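Local structure of WbmS, polysaccharide deacetylase involved in O-antigen biosynthesis (Bordetella bronchiseptica, 3HFT) at residues I57-G62 with G244-L249; S134-F139 with M170-Y175; Y175-D180 with Y185-D190; Y195-Q198 with I202-L205. The protein is a putative zinc-dependent polysaccharide deacetylase that probably removes acetyl groups from sugars during O-antigen biosynthesis. All coordinates share one frame; numbering follows the deposited sequence.

Overall arrangement
The four contacts differ in depth and chemistry. Contacts 2, 3 and 4 are buried, while contact 1 is partly buried, with an arginine at its more open end. Contacts 3 and 4 are close neighbours, their centres about 11 Å apart, and both reach the parallel sheet through strands 177-178 and 203-207. Contact 3 is aromatic packing; contact 4 adds a pair of amide hydrogen bonds. Contact 1 joins two helices through aliphatic groups, and its Phe248 packs on Trp177 of contact 3 and Trp196 of contact 4. Contact 2 lies on the opposite side of the chain's centre from contact 1 and ties helix 133-141 to the mixed sheet.

Contact 1: residues I57-G62 with G244-L249; sequences IDLIEG and GSRTFL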
loop_
_atom_site.group_PDB
_atom_site.type_symbol
_atom_site.label_atom_id
_atom_site.label_comp_id
_atom_site.label_asym_id
_atom_site.label_seq_id
_atom_site.Cartn_x
_atom_site.Cartn_y
_atom_site.Cartn_z
ATOM N N ILE A 57 19.735 -11.479 -16.138
ATOM C CA ILE A 57 20.983 -10.702 -15.954
ATOM C C ILE A 57 21.670 -10.411 -17.299
ATOM O O ILE A 57 22.061 -9.275 -17.582
ATOM C CB ILE A 57 21.977 -11.437 -15.001
ATOM C CG1 ILE A 57 21.458 -11.429 -13.555
ATOM C CG2 ILE A 57 23.357 -10.761 -15.000
ATOM C CD1 ILE A 57 22.198 -12.365 -12.626
ATOM N N ASP A 58 21.815 -11.432 -18.135
ATOM C CA ASP A 58 22.464 -11.244 -19.441
ATOM C C ASP A 58 21.752 -10.223 -20.330
ATOM O O ASP A 58 22.382 -9.393 -20.974
ATOM C CB ASP A 58 22.576 -12.572 -20.169
ATOM C CG ASP A 58 23.559 -13.524 -19.507
ATOM O OD1 ASP A 58 24.428 -13.074 -18.718
ATOM O OD2 ASP A 58 23.433 -14.732 -19.783
ATOM N N LEU A 59 20.431 -10.244 -20.306
ATOM C CA LEU A 59 19.624 -9.334 -21.088
ATOM C C LEU A 59 19.821 -7.877 -20.647
ATOM O O LEU A 59 20.050 -6.980 -21.478
ATOM C CB LEU A 59 18.164 -9.779 -20.963
ATOM C CG LEU A 59 17.235 -9.615 -22.144
ATOM C CD1 LEU A 59 17.835 -10.255 -23.377
ATOM C CD2 LEU A 59 15.859 -10.228 -21.834
ATOM N N ILE A 60 19.793 -7.633 -19.336
ATOM C CA ILE A 60 20.021 -6.275 -18.804
ATOM C C ILE A 60 21.487 -5.816 -18.964
ATOM O O ILE A 60 21.743 -4.680 -19.381
ATOM C CB ILE A 60 19.553 -6.174 -17.345
ATOM C CG1 ILE A 60 18.092 -6.615 -17.234
ATOM C CG2 ILE A 60 19.692 -4.742 -16.814
ATOM C CD1 ILE A 60 17.128 -5.928 -18.265
ATOM N N GLU A 61 22.449 -6.704 -18.669
ATOM C CA GLU A 61 23.856 -6.409 -18.906
ATOM C C GLU A 61 24.121 -6.064 -20.373
ATOM O O GLU A 61 24.868 -5.148 -20.658
ATOM C CB GLU A 61 24.759 -7.550 -18.410
ATOM C CG GLU A 61 24.725 -7.600 -16.875
ATOM C CD GLU A 61 25.815 -8.448 -16.220
ATOM O OE1 GLU A 61 26.318 -9.404 -16.857
ATOM O OE2 GLU A 61 26.111 -8.159 -15.024
ATOM N N GLY A 62 23.473 -6.762 -21.299
ATOM C CA GLY A 62 23.628 -6.464 -22.720
ATOM C C GLY A 62 23.171 -5.069 -23.117
ATOM O O GLY A 62 23.700 -4.487 -24.067
ATOM N N GLY A 244 5.174 -10.672 -25.462
ATOM C CA GLY A 244 4.980 -10.982 -24.062
ATOM C C GLY A 244 5.914 -10.136 -23.219
ATOM O O GLY A 244 6.442 -9.112 -23.700
ATOM N N SER A 245 6.151 -10.585 -21.993
ATOM C CA SER A 245 6.986 -9.870 -21.015
ATOM C C SER A 245 8.398 -9.623 -21.507
ATOM O O SER A 245 8.962 -8.556 -21.266
ATOM C CB SER A 245 7.040 -10.634 -19.689
ATOM O OG SER A 245 5.737 -10.733 -19.101
ATOM N N ARG A 246 8.976 -10.591 -22.208
ATOM C CA ARG A 246 10.337 -10.475 -22.709
ATOM C C ARG A 246 10.429 -9.462 -23.845
ATOM O O ARG A 246 11.309 -8.598 -23.856
ATOM C CB ARG A 246 10.835 -11.823 -23.218
ATOM C CG ARG A 246 12.309 -11.880 -23.542
ATOM C CD ARG A 246 12.623 -13.216 -24.197
ATOM N NE ARG A 246 14.052 -13.425 -24.342
ATOM C CZ ARG A 246 14.873 -13.823 -23.373
ATOM N NH1 ARG A 246 14.444 -14.036 -22.165
ATOM N NH2 ARG A 246 16.154 -13.973 -23.618
ATOM N N THR A 247 9.528 -9.554 -24.811
ATOM C CA THR A 247 9.572 -8.630 -25.938
ATOM C C THR A 247 9.212 -7.202 -25.481
ATOM O O THR A 247 9.754 -6.245 -25.998
ATOM C CB THR A 247 8.706 -9.085 -27.101
ATOM O OG1 THR A 247 7.354 -9.159 -26.683
ATOM C CG2 THR A 247 9.182 -10.442 -27.663
ATOM N N PHE A 248 8.357 -7.070 -24.470
ATOM C CA PHE A 248 8.031 -5.761 -23.900
ATOM C C PHE A 248 9.310 -5.150 -23.314
ATOM O O PHE A 248 9.629 -3.999 -23.561
ATOM C CB PHE A 248 6.957 -5.950 -22.840
ATOM C CG PHE A 248 6.564 -4.706 -22.067
ATOM C CD1 PHE A 248 7.186 -4.385 -20.877
ATOM C CD2 PHE A 248 5.502 -3.914 -22.486
ATOM C CE1 PHE A 248 6.782 -3.299 -20.144
ATOM C CE2 PHE A 248 5.095 -2.828 -21.744
ATOM C CZ PHE A 248 5.740 -2.522 -20.569
ATOM N N LEU A 249 10.038 -5.942 -22.534
ATOM C CA LEU A 249 11.276 -5.460 -21.914
ATOM C C LEU A 249 12.302 -5.155 -22.965
ATOM O O LEU A 249 12.996 -4.141 -22.884
ATOM C CB LEU A 249 11.825 -6.525 -20.966
ATOM C CG LEU A 249 13.171 -6.249 -20.301
ATOM C CD1 LEU A 249 13.202 -4.941 -19.488
ATOM C CD2 LEU A 249 13.521 -7.484 -19.412
#
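Leu59 and Leu249 each point toward the opposite helix and approach through their CD2 methyls, 4.3 Å apart. The two helices run nearly parallel, with segment axes 12.3 Å apart and 14° between their directions. At this spacing the contact is made by side-chain ends. Ile60 and Leu249 form its buried side. Ile60 CD1 lies 4.1 Å from Leu249 CD2, the two side chains crossing at about a right angle. Leu59 and Arg246, both partly exposed, form the more open side. Arg246 is extended from CG to NE, with CG anti to the backbone N (chi1 -170°), and this carries its guanidinium out to Leu59. Leu59 CD2 sits over the centre of one guanidinium face, 4.0 Å from Arg246 CZ. The charge is met by Asp55 in a salt bridge, and Arg246 NH1 also bonds to Val212 O. Val212 of helix 209-214 packs on both leucines. The arrangement is plain helix-helix packing beside the parallel sheet, joining helix 50-63 to the C-terminal helix 245-256 in an alpha/beta deacetylase fold.

Contact 2: residues S134-F139 with M170-Y175; sequences SILNMF and MVRVPY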
loop_
_atom_site.group_PDB
_atom_site.type_symbol
_atom_site.label_atom_id
_atom_site.label_comp_id
_atom_site.label_asym_id
_atom_site.label_seq_id
_atom_site.Cartn_x
_atom_site.Cartn_y
_atom_site.Cartn_z
ATOM N N SER A 134 3.945 -1.950 11.251
ATOM C CA SER A 134 5.033 -2.522 12.045
ATOM C C SER A 134 6.129 -3.086 11.136
ATOM O O SER A 134 7.313 -3.022 11.464
ATOM C CB SER A 134 4.522 -3.628 12.952
ATOM O OG SER A 134 4.026 -4.670 12.152
ATOM N N ILE A 135 5.734 -3.618 9.986
ATOM C CA ILE A 135 6.707 -4.140 9.019
ATOM C C ILE A 135 7.621 -2.994 8.552
ATOM O O ILE A 135 8.845 -3.125 8.589
ATOM C CB ILE A 135 6.036 -4.866 7.838
ATOM C CG1 ILE A 135 5.361 -6.157 8.336
ATOM C CG2 ILE A 135 7.059 -5.179 6.742
ATOM C CD1 ILE A 135 4.552 -6.903 7.262
ATOM N N LEU A 136 7.036 -1.872 8.141
ATOM C CA LEU A 136 7.839 -0.710 7.729
ATOM C C LEU A 136 8.692 -0.200 8.897
ATOM O O LEU A 136 9.821 0.190 8.681
ATOM C CB LEU A 136 6.989 0.409 7.165
ATOM C CG LEU A 136 6.799 0.361 5.635
ATOM C CD1 LEU A 136 6.219 -0.969 5.185
ATOM C CD2 LEU A 136 5.953 1.532 5.183
ATOM N N ASN A 137 8.173 -0.232 10.117
ATOM C CA ASN A 137 8.977 0.172 11.299
ATOM C C ASN A 137 10.205 -0.728 11.423
ATOM O O ASN A 137 11.325 -0.262 11.672
ATOM C CB ASN A 137 8.146 0.084 12.601
ATOM C CG ASN A 137 7.132 1.217 12.748
ATOM O OD1 ASN A 137 7.155 2.193 12.010
ATOM N ND2 ASN A 137 6.237 1.087 13.721
HETATM N N MSE A 138 9.997 -2.025 11.248
HETATM C CA MSE A 138 11.076 -2.975 11.376
HETATM C C MSE A 138 12.068 -2.865 10.221
HETATM O O MSE A 138 13.270 -3.085 10.416
HETATM C CB MSE A 138 10.535 -4.404 11.520
HETATM C CG MSE A 138 9.970 -4.710 12.931
HETATM SE SE MSE A 138 9.647 -6.608 13.193
HETATM C CE MSE A 138 10.863 -7.152 11.905
ATOM N N PHE A 139 11.575 -2.541 9.022
ATOM C CA PHE A 139 12.459 -2.300 7.885
ATOM C C PHE A 139 13.411 -1.166 8.267
ATOM O O PHE A 139 14.629 -1.283 8.137
ATOM C CB PHE A 139 11.683 -1.829 6.644
ATOM C CG PHE A 139 10.919 -2.910 5.908
ATOM C CD1 PHE A 139 11.190 -4.249 6.077
ATOM C CD2 PHE A 139 10.021 -2.543 4.925
ATOM C CE1 PHE A 139 10.495 -5.215 5.324
ATOM C CE2 PHE A 139 9.347 -3.487 4.187
ATOM C CZ PHE A 139 9.584 -4.834 4.405
HETATM N N MSE A 170 12.637 6.600 6.018
HETATM C CA MSE A 170 12.378 5.776 4.848
HETATM C C MSE A 170 11.668 6.604 3.785
HETATM O O MSE A 170 11.005 7.602 4.095
HETATM C CB MSE A 170 11.520 4.572 5.223
HETATM C CG MSE A 170 12.170 3.623 6.226
HETATM SE SE MSE A 170 11.379 1.832 6.040
HETATM C CE MSE A 170 12.066 1.365 4.310
ATOM N N VAL A 171 11.823 6.175 2.537
ATOM C CA VAL A 171 11.167 6.764 1.401
ATOM C C VAL A 171 10.278 5.667 0.791
ATOM O O VAL A 171 10.709 4.503 0.626
ATOM C CB VAL A 171 12.201 7.257 0.391
ATOM C CG1 VAL A 171 11.532 7.595 -0.954
ATOM C CG2 VAL A 171 12.974 8.456 0.973
ATOM N N ARG A 172 9.009 5.978 0.551
ATOM C CA ARG A 172 8.144 5.041 -0.126
ATOM C C ARG A 172 8.202 5.339 -1.618
ATOM O O ARG A 172 8.031 6.485 -2.069
ATOM C CB ARG A 172 6.715 5.121 0.399
ATOM C CG ARG A 172 6.629 4.889 1.878
ATOM C CD ARG A 172 5.298 4.284 2.195
ATOM N NE ARG A 172 5.288 2.874 1.841
ATOM C CZ ARG A 172 4.303 2.044 2.126
ATOM N NH1 ARG A 172 3.229 2.494 2.748
ATOM N NH2 ARG A 172 4.389 0.766 1.802
ATOM N N VAL A 173 8.470 4.290 -2.396
ATOM C CA VAL A 173 8.611 4.385 -3.815
ATOM C C VAL A 173 7.483 3.579 -4.516
ATOM O O VAL A 173 7.508 2.368 -4.499
ATOM C CB VAL A 173 9.996 3.836 -4.260
ATOM C CG1 VAL A 173 10.147 3.976 -5.812
ATOM C CG2 VAL A 173 11.154 4.534 -3.475
ATOM N N PRO A 174 6.486 4.265 -5.122
ATOM C CA PRO A 174 5.394 3.508 -5.722
ATOM C C PRO A 174 5.779 3.032 -7.121
ATOM O O PRO A 174 6.536 3.714 -7.805
ATOM C CB PRO A 174 4.289 4.546 -5.828
ATOM C CG PRO A 174 5.025 5.811 -6.121
ATOM C CD PRO A 174 6.271 5.711 -5.254
ATOM N N TYR A 175 5.234 1.894 -7.550
ATOM C CA TYR A 175 5.527 1.375 -8.874
ATOM C C TYR A 175 4.263 1.141 -9.649
ATOM O O TYR A 175 3.179 1.015 -9.068
ATOM C CB TYR A 175 6.422 0.144 -8.836
ATOM C CG TYR A 175 5.872 -1.176 -8.355
ATOM C CD1 TYR A 175 5.737 -1.456 -6.998
ATOM C CD2 TYR A 175 5.610 -2.175 -9.245
ATOM C CE1 TYR A 175 5.309 -2.690 -6.558
ATOM C CE2 TYR A 175 5.209 -3.434 -8.818
ATOM C CZ TYR A 175 5.061 -3.686 -7.474
ATOM O OH TYR A 175 4.704 -4.948 -7.039
#
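Leu136 reaches across from helix 133-141 and sets one methyl on the flat end of Arg172. Its CD2 lies over the centre of one guanidinium face, 3.5 Å from Arg172 CZ, and the two side chains meet at about a right angle. Arg172 bends at chi3 (77°), which turns its end toward the helix although its CB does not point there. The methyl thus packs against the face, leaving the N-H groups to bond around the rim. Arg172 NH2 forms a salt bridge with Asp147 of strand 146-147 and a hydrogen bond with Gln131. These partners probably fix the rotation of the buried group. Met170, a selenomethionine, fills the other part of the contact. It is modelled in two conformers, which makes its contacts less certain; in one of them SE lies 3.7 Å from Phe139 CB. One face of the Phe139 ring lies over Ile135 O, at 3.4 Å from the ring plane. Asp147 also touches Leu136 and Phe139. The contact is helix-on-sheet packing, with helix 133-141 laid against the small mixed sheet that contains strand 171-172.

Contact 3: residues Y175-D180 with Y185-D190; sequences YLWEDD and YDWEFD. With EDO (1,2-ethanediol), chain G; EDO (1,2-ethanediol), chain D.
Trp177 extends from strand 177-178 to meet Trp187 and Phe189. From CB, its CG is anti to the backbone N (chi1 -167°), and this carries the indole toward the loop. CD1 comes first, 3.7 Å from Trp187 CE3. NE1 is 3.9 Å from that same Trp187 CE3, but its hydrogen bond goes to Tyr195 OH. The Trp177 five-membered ring and the Trp187 six-membered ring are tilted by 27° and slid apart, so they barely overlap. Strand 177-178 is an outermost strand, within this chain, of the parallel sheet of this polysaccharide deacetylase fold. Helix 179-185 follows it and ends in a Schellman motif at Asp186, and the loop after it passes the Trp177 indole. At the far end of the indole, Trp177 CZ2 lies 3.9 Å from Phe189 CE1, which sits at the indole edge. Phe189 in turn points its own edge at a backbone oxygen, with CZ 3.9 Å from Asp179 O. Trp187 NE1 bonds to Asp155 and weakly to an ethanediol O2 at 3.3 Å.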
loop_
_atom_site.group_PDB
_atom_site.type_symbol
_atom_site.label_atom_id
_atom_site.label_comp_id
_atom_site.label_asym_id
_atom_site.label_seq_id
_atom_site.Cartn_x
_atom_site.Cartn_y
_atom_site.Cartn_z
ATOM N N TYR A 175 5.234 1.894 -7.550
ATOM C CA TYR A 175 5.527 1.375 -8.874
ATOM C C TYR A 175 4.263 1.141 -9.649
ATOM O O TYR A 175 3.179 1.015 -9.068
ATOM C CB TYR A 175 6.422 0.144 -8.836
ATOM C CG TYR A 175 5.872 -1.176 -8.355
ATOM C CD1 TYR A 175 5.737 -1.456 -6.998
ATOM C CD2 TYR A 175 5.610 -2.175 -9.245
ATOM C CE1 TYR A 175 5.309 -2.690 -6.558
ATOM C CE2 TYR A 175 5.209 -3.434 -8.818
ATOM C CZ TYR A 175 5.061 -3.686 -7.474
ATOM O OH TYR A 175 4.704 -4.948 -7.039
ATOM N N LEU A 176 4.395 1.224 -10.973
ATOM C CA LEU A 176 3.220 1.379 -11.825
ATOM C C LEU A 176 2.949 0.293 -12.888
ATOM O O LEU A 176 1.924 0.322 -13.572
ATOM C CB LEU A 176 3.282 2.770 -12.495
ATOM C CG LEU A 176 4.514 3.241 -13.299
ATOM C CD1 LEU A 176 4.942 2.265 -14.417
ATOM C CD2 LEU A 176 4.283 4.675 -13.847
ATOM N N TRP A 177 3.848 -0.670 -12.994
ATOM C CA TRP A 177 3.732 -1.750 -13.971
ATOM C C TRP A 177 4.457 -2.987 -13.462
ATOM O O TRP A 177 5.531 -2.883 -12.828
ATOM C CB TRP A 177 4.298 -1.303 -15.323
ATOM C CG TRP A 177 3.939 -2.233 -16.487
ATOM C CD1 TRP A 177 2.968 -2.022 -17.425
ATOM C CD2 TRP A 177 4.629 -3.427 -16.891
ATOM N NE1 TRP A 177 2.958 -3.049 -18.342
ATOM C CE2 TRP A 177 3.967 -3.922 -18.039
ATOM C CE3 TRP A 177 5.682 -4.171 -16.350
ATOM C CZ2 TRP A 177 4.357 -5.115 -18.687
ATOM C CZ3 TRP A 177 6.074 -5.347 -16.997
ATOM C CH2 TRP A 177 5.399 -5.810 -18.138
ATOM N N GLU A 178 3.851 -4.155 -13.698
ATOM C CA GLU A 178 4.419 -5.449 -13.299
ATOM C C GLU A 178 3.943 -6.480 -14.324
ATOM O O GLU A 178 2.786 -6.429 -14.806
ATOM C CB GLU A 178 4.027 -5.816 -11.869
ATOM C CG GLU A 178 4.506 -7.181 -11.381
ATOM C CD GLU A 178 4.143 -7.453 -9.942
ATOM O OE1 GLU A 178 4.121 -6.485 -9.134
ATOM O OE2 GLU A 178 3.873 -8.637 -9.616
ATOM N N ASP A 179 4.830 -7.394 -14.667
ATOM C CA ASP A 179 4.540 -8.374 -15.728
ATOM C C ASP A 179 3.347 -9.258 -15.454
ATOM O O ASP A 179 2.441 -9.362 -16.317
ATOM C CB ASP A 179 5.791 -9.169 -16.215
ATOM C CG ASP A 179 6.594 -9.837 -15.095
ATOM O OD1 ASP A 179 6.104 -9.950 -13.969
ATOM O OD2 ASP A 179 7.744 -10.266 -15.368
ATOM N N ASP A 180 3.313 -9.925 -14.310
ATOM C CA ASP A 180 2.167 -10.775 -14.007
ATOM C C ASP A 180 0.889 -9.961 -13.795
ATOM O O ASP A 180 -0.200 -10.386 -14.203
ATOM C CB ASP A 180 2.445 -11.767 -12.866
ATOM C CG ASP A 180 2.965 -11.120 -11.612
ATOM O OD1 ASP A 180 3.227 -9.906 -11.581
ATOM O OD2 ASP A 180 3.176 -11.863 -10.642
ATOM N N TYR A 185 -4.556 -7.631 -15.544
ATOM C CA TYR A 185 -5.323 -6.490 -16.020
ATOM C C TYR A 185 -5.531 -6.469 -17.561
ATOM O O TYR A 185 -6.198 -5.579 -18.087
ATOM C CB TYR A 185 -4.602 -5.210 -15.640
ATOM C CG TYR A 185 -4.785 -4.698 -14.229
ATOM C CD1 TYR A 185 -6.050 -4.366 -13.730
ATOM C CD2 TYR A 185 -3.666 -4.391 -13.438
ATOM C CE1 TYR A 185 -6.189 -3.813 -12.444
ATOM C CE2 TYR A 185 -3.810 -3.833 -12.163
ATOM C CZ TYR A 185 -5.074 -3.534 -11.688
ATOM O OH TYR A 185 -5.203 -2.967 -10.438
ATOM N N ASP A 186 -4.944 -7.419 -18.274
ATOM C CA ASP A 186 -4.987 -7.440 -19.736
ATOM C C ASP A 186 -4.353 -6.200 -20.372
ATOM O O ASP A 186 -4.860 -5.678 -21.352
ATOM C CB ASP A 186 -6.427 -7.613 -20.232
ATOM C CG ASP A 186 -6.495 -8.329 -21.550
ATOM O OD1 ASP A 186 -5.481 -8.969 -21.943
ATOM O OD2 ASP A 186 -7.555 -8.230 -22.204
ATOM N N TRP A 187 -3.255 -5.718 -19.796
ATOM C CA TRP A 187 -2.466 -4.667 -20.414
ATOM C C TRP A 187 -1.693 -5.241 -21.598
ATOM O O TRP A 187 -1.411 -6.426 -21.629
ATOM C CB TRP A 187 -1.487 -4.099 -19.423
ATOM C CG TRP A 187 -2.161 -3.389 -18.296
ATOM C CD1 TRP A 187 -3.382 -2.801 -18.317
ATOM C CD2 TRP A 187 -1.594 -3.108 -17.025
ATOM N NE1 TRP A 187 -3.642 -2.189 -17.095
ATOM C CE2 TRP A 187 -2.554 -2.372 -16.287
ATOM C CE3 TRP A 187 -0.372 -3.398 -16.429
ATOM C CZ2 TRP A 187 -2.320 -1.941 -14.998
ATOM C CZ3 TRP A 187 -0.155 -2.970 -15.135
ATOM C CH2 TRP A 187 -1.124 -2.267 -14.436
ATOM N N GLU A 188 -1.356 -4.387 -22.561
ATOM C CA GLU A 188 -0.706 -4.812 -23.807
ATOM C C GLU A 188 0.794 -5.017 -23.673
ATOM O O GLU A 188 1.482 -4.232 -23.009
ATOM C CB GLU A 188 -0.927 -3.754 -24.870
ATOM C CG GLU A 188 -2.392 -3.447 -25.162
ATOM C CD GLU A 188 -2.594 -2.334 -26.219
ATOM O OE1 GLU A 188 -1.595 -1.857 -26.821
ATOM O OE2 GLU A 188 -3.767 -1.935 -26.430
ATOM N N PHE A 189 1.297 -6.069 -24.315
ATOM C CA PHE A 189 2.725 -6.362 -24.370
ATOM C C PHE A 189 3.341 -5.900 -25.680
ATOM O O PHE A 189 4.565 -5.821 -25.782
ATOM C CB PHE A 189 3.011 -7.860 -24.185
ATOM C CG PHE A 189 2.747 -8.344 -22.797
ATOM C CD1 PHE A 189 3.618 -8.034 -21.765
ATOM C CD2 PHE A 189 1.609 -9.061 -22.507
ATOM C CE1 PHE A 189 3.359 -8.443 -20.488
ATOM C CE2 PHE A 189 1.347 -9.450 -21.208
ATOM C CZ PHE A 189 2.231 -9.166 -20.219
ATOM N N ASP A 190 2.488 -5.557 -26.645
ATOM C CA ASP A 190 2.917 -5.211 -28.016
ATOM C C ASP A 190 2.521 -3.822 -28.493
ATOM O O ASP A 190 2.288 -3.612 -29.683
ATOM C CB ASP A 190 2.348 -6.224 -29.015
ATOM C CG ASP A 190 0.814 -6.276 -28.993
ATOM O OD1 ASP A 190 0.184 -5.699 -28.048
ATOM O OD2 ASP A 190 0.243 -6.919 -29.915
HETATM C C1 EDO G . -6.339 -0.605 -13.218
HETATM O O1 EDO G . -6.394 0.770 -12.897
HETATM C C2 EDO G . -7.229 -0.803 -14.439
HETATM O O2 EDO G . -6.417 -1.179 -15.564
HETATM C C1 EDO D . 4.466 -15.227 -10.490
HETATM O O1 EDO D . 3.772 -14.491 -11.500
HETATM C C2 EDO D . 5.962 -14.902 -10.549
HETATM O O2 EDO D . 6.593 -15.150 -9.280
#

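Contact 4: residues Y195-Q198 with I202-L205; sequences YWYQ and INVL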
loop_
_atom_site.group_PDB
_atom_site.type_symbol
_atom_site.label_atom_id
_atom_site.label_comp_id
_atom_site.label_asym_id
_atom_site.label_seq_id
_atom_site.Cartn_x
_atom_site.Cartn_y
_atom_site.Cartn_z
ATOM N N TYR A 195 3.165 3.307 -23.134
ATOM C CA TYR A 195 1.860 3.803 -22.660
ATOM C C TYR A 195 1.818 4.191 -21.181
ATOM O O TYR A 195 1.043 5.052 -20.768
ATOM C CB TYR A 195 0.769 2.774 -22.972
ATOM C CG TYR A 195 0.989 1.362 -22.447
ATOM C CD1 TYR A 195 0.759 1.050 -21.122
ATOM C CD2 TYR A 195 1.321 0.321 -23.307
ATOM C CE1 TYR A 195 0.940 -0.243 -20.634
ATOM C CE2 TYR A 195 1.488 -0.970 -22.841
ATOM C CZ TYR A 195 1.286 -1.249 -21.480
ATOM O OH TYR A 195 1.445 -2.532 -20.989
ATOM N N TRP A 196 2.670 3.550 -20.399
ATOM C CA TRP A 196 2.725 3.724 -18.959
ATOM C C TRP A 196 3.580 4.902 -18.505
ATOM O O TRP A 196 3.526 5.296 -17.321
ATOM C CB TRP A 196 3.304 2.419 -18.346
ATOM C CG TRP A 196 4.481 1.942 -19.107
ATOM C CD1 TRP A 196 4.480 1.040 -20.112
ATOM C CD2 TRP A 196 5.829 2.408 -18.983
ATOM N NE1 TRP A 196 5.750 0.911 -20.638
ATOM C CE2 TRP A 196 6.601 1.722 -19.935
ATOM C CE3 TRP A 196 6.456 3.333 -18.150
ATOM C CZ2 TRP A 196 7.965 1.974 -20.124
ATOM C CZ3 TRP A 196 7.805 3.569 -18.324
ATOM C CH2 TRP A 196 8.550 2.878 -19.290
ATOM N N TYR A 197 4.366 5.469 -19.431
ATOM C CA TYR A 197 5.401 6.443 -19.111
ATOM C C TYR A 197 4.876 7.783 -18.631
ATOM O O TYR A 197 4.022 8.394 -19.269
ATOM C CB TYR A 197 6.334 6.656 -20.329
ATOM C CG TYR A 197 7.485 7.593 -20.031
ATOM C CD1 TYR A 197 8.495 7.232 -19.135
ATOM C CD2 TYR A 197 7.552 8.850 -20.622
ATOM C CE1 TYR A 197 9.569 8.115 -18.846
ATOM C CE2 TYR A 197 8.613 9.733 -20.346
ATOM C CZ TYR A 197 9.607 9.359 -19.454
ATOM O OH TYR A 197 10.626 10.247 -19.190
ATOM N N GLN A 198 5.436 8.249 -17.522
ATOM C CA GLN A 198 5.161 9.543 -16.963
ATOM C C GLN A 198 6.424 10.429 -17.068
ATOM O O GLN A 198 7.408 10.238 -16.320
ATOM C CB GLN A 198 4.760 9.397 -15.490
ATOM C CG GLN A 198 3.678 8.338 -15.245
ATOM C CD GLN A 198 3.104 8.383 -13.856
ATOM O OE1 GLN A 198 3.625 9.081 -12.967
ATOM N NE2 GLN A 198 1.997 7.649 -13.655
ATOM N N ILE A 202 7.627 9.362 -11.377
ATOM C CA ILE A 202 8.563 8.272 -11.254
ATOM C C ILE A 202 8.022 7.029 -11.939
ATOM O O ILE A 202 6.846 6.714 -11.804
ATOM C CB ILE A 202 8.916 8.009 -9.755
ATOM C CG1 ILE A 202 10.160 7.125 -9.679
ATOM C CG2 ILE A 202 7.720 7.421 -8.977
ATOM C CD1 ILE A 202 10.608 6.877 -8.266
ATOM N N ASN A 203 8.871 6.307 -12.689
ATOM C CA ASN A 203 8.449 5.127 -13.452
ATOM C C ASN A 203 9.167 3.851 -13.022
ATOM O O ASN A 203 10.281 3.560 -13.496
ATOM C CB ASN A 203 8.735 5.369 -14.935
ATOM C CG ASN A 203 8.032 6.598 -15.473
ATOM O OD1 ASN A 203 6.882 6.501 -15.949
ATOM N ND2 ASN A 203 8.735 7.744 -15.493
ATOM N N VAL A 204 8.581 3.125 -12.078
ATOM C CA VAL A 204 9.175 1.900 -11.570
ATOM C C VAL A 204 8.386 0.725 -12.161
ATOM O O VAL A 204 7.135 0.698 -12.112
ATOM C CB VAL A 204 9.191 1.857 -10.018
ATOM C CG1 VAL A 204 9.945 0.611 -9.528
ATOM C CG2 VAL A 204 9.781 3.142 -9.420
ATOM N N LEU A 205 9.115 -0.216 -12.769
ATOM C CA LEU A 205 8.499 -1.409 -13.353
ATOM C C LEU A 205 9.080 -2.620 -12.652
ATOM O O LEU A 205 10.257 -2.607 -12.257
ATOM C CB LEU A 205 8.750 -1.487 -14.866
ATOM C CG LEU A 205 8.157 -0.378 -15.740
ATOM C CD1 LEU A 205 9.137 0.813 -15.888
ATOM C CD2 LEU A 205 7.807 -0.882 -17.122
#
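Asn203 grips the backbone of Gln198 with both ends of its amide. The loop before strand 203-207 folds back here beside that strand, an inner one of the parallel sheet of the polysaccharide deacetylase domain. Gln198 N donates to Asn203 OD1 at 2.8 Å, nearly straight at 165°, on a lone pair in the carbonyl plane. In the other direction Asn203 ND2 donates to Gln198 O at 2.9 Å. Gln198 O lies close to the amide plane of Asn203, while the donor is tilted 31° from the plane of the accepting carbonyl. Asn203 ND2 also bonds to Arg38 O, so both ends of this buried amide are used. Asn203 OD1 lies at the edge of the Trp196 indole as well. The Gln198 side chain is satisfied elsewhere: its OE1 accepts from Leu160 N and its NE2 donates to Ile158 O. The Tyr197 side chain crosses that of Asn203 at about a right angle, with ring and amide planes nearly parallel; Tyr197 CE1 is 3.5 Å from Asn203 ND2. The hydroxyl of Tyr197 is bonded to Gly37 O. Apolar packing completes the contact, with Leu205 over one face of the Trp196 indole. In a CH-pi contact, Leu205 CD2 stands 4.1 Å from the centroid of the Trp196 six-membered ring, while Tyr197 CB lies against the opposite face.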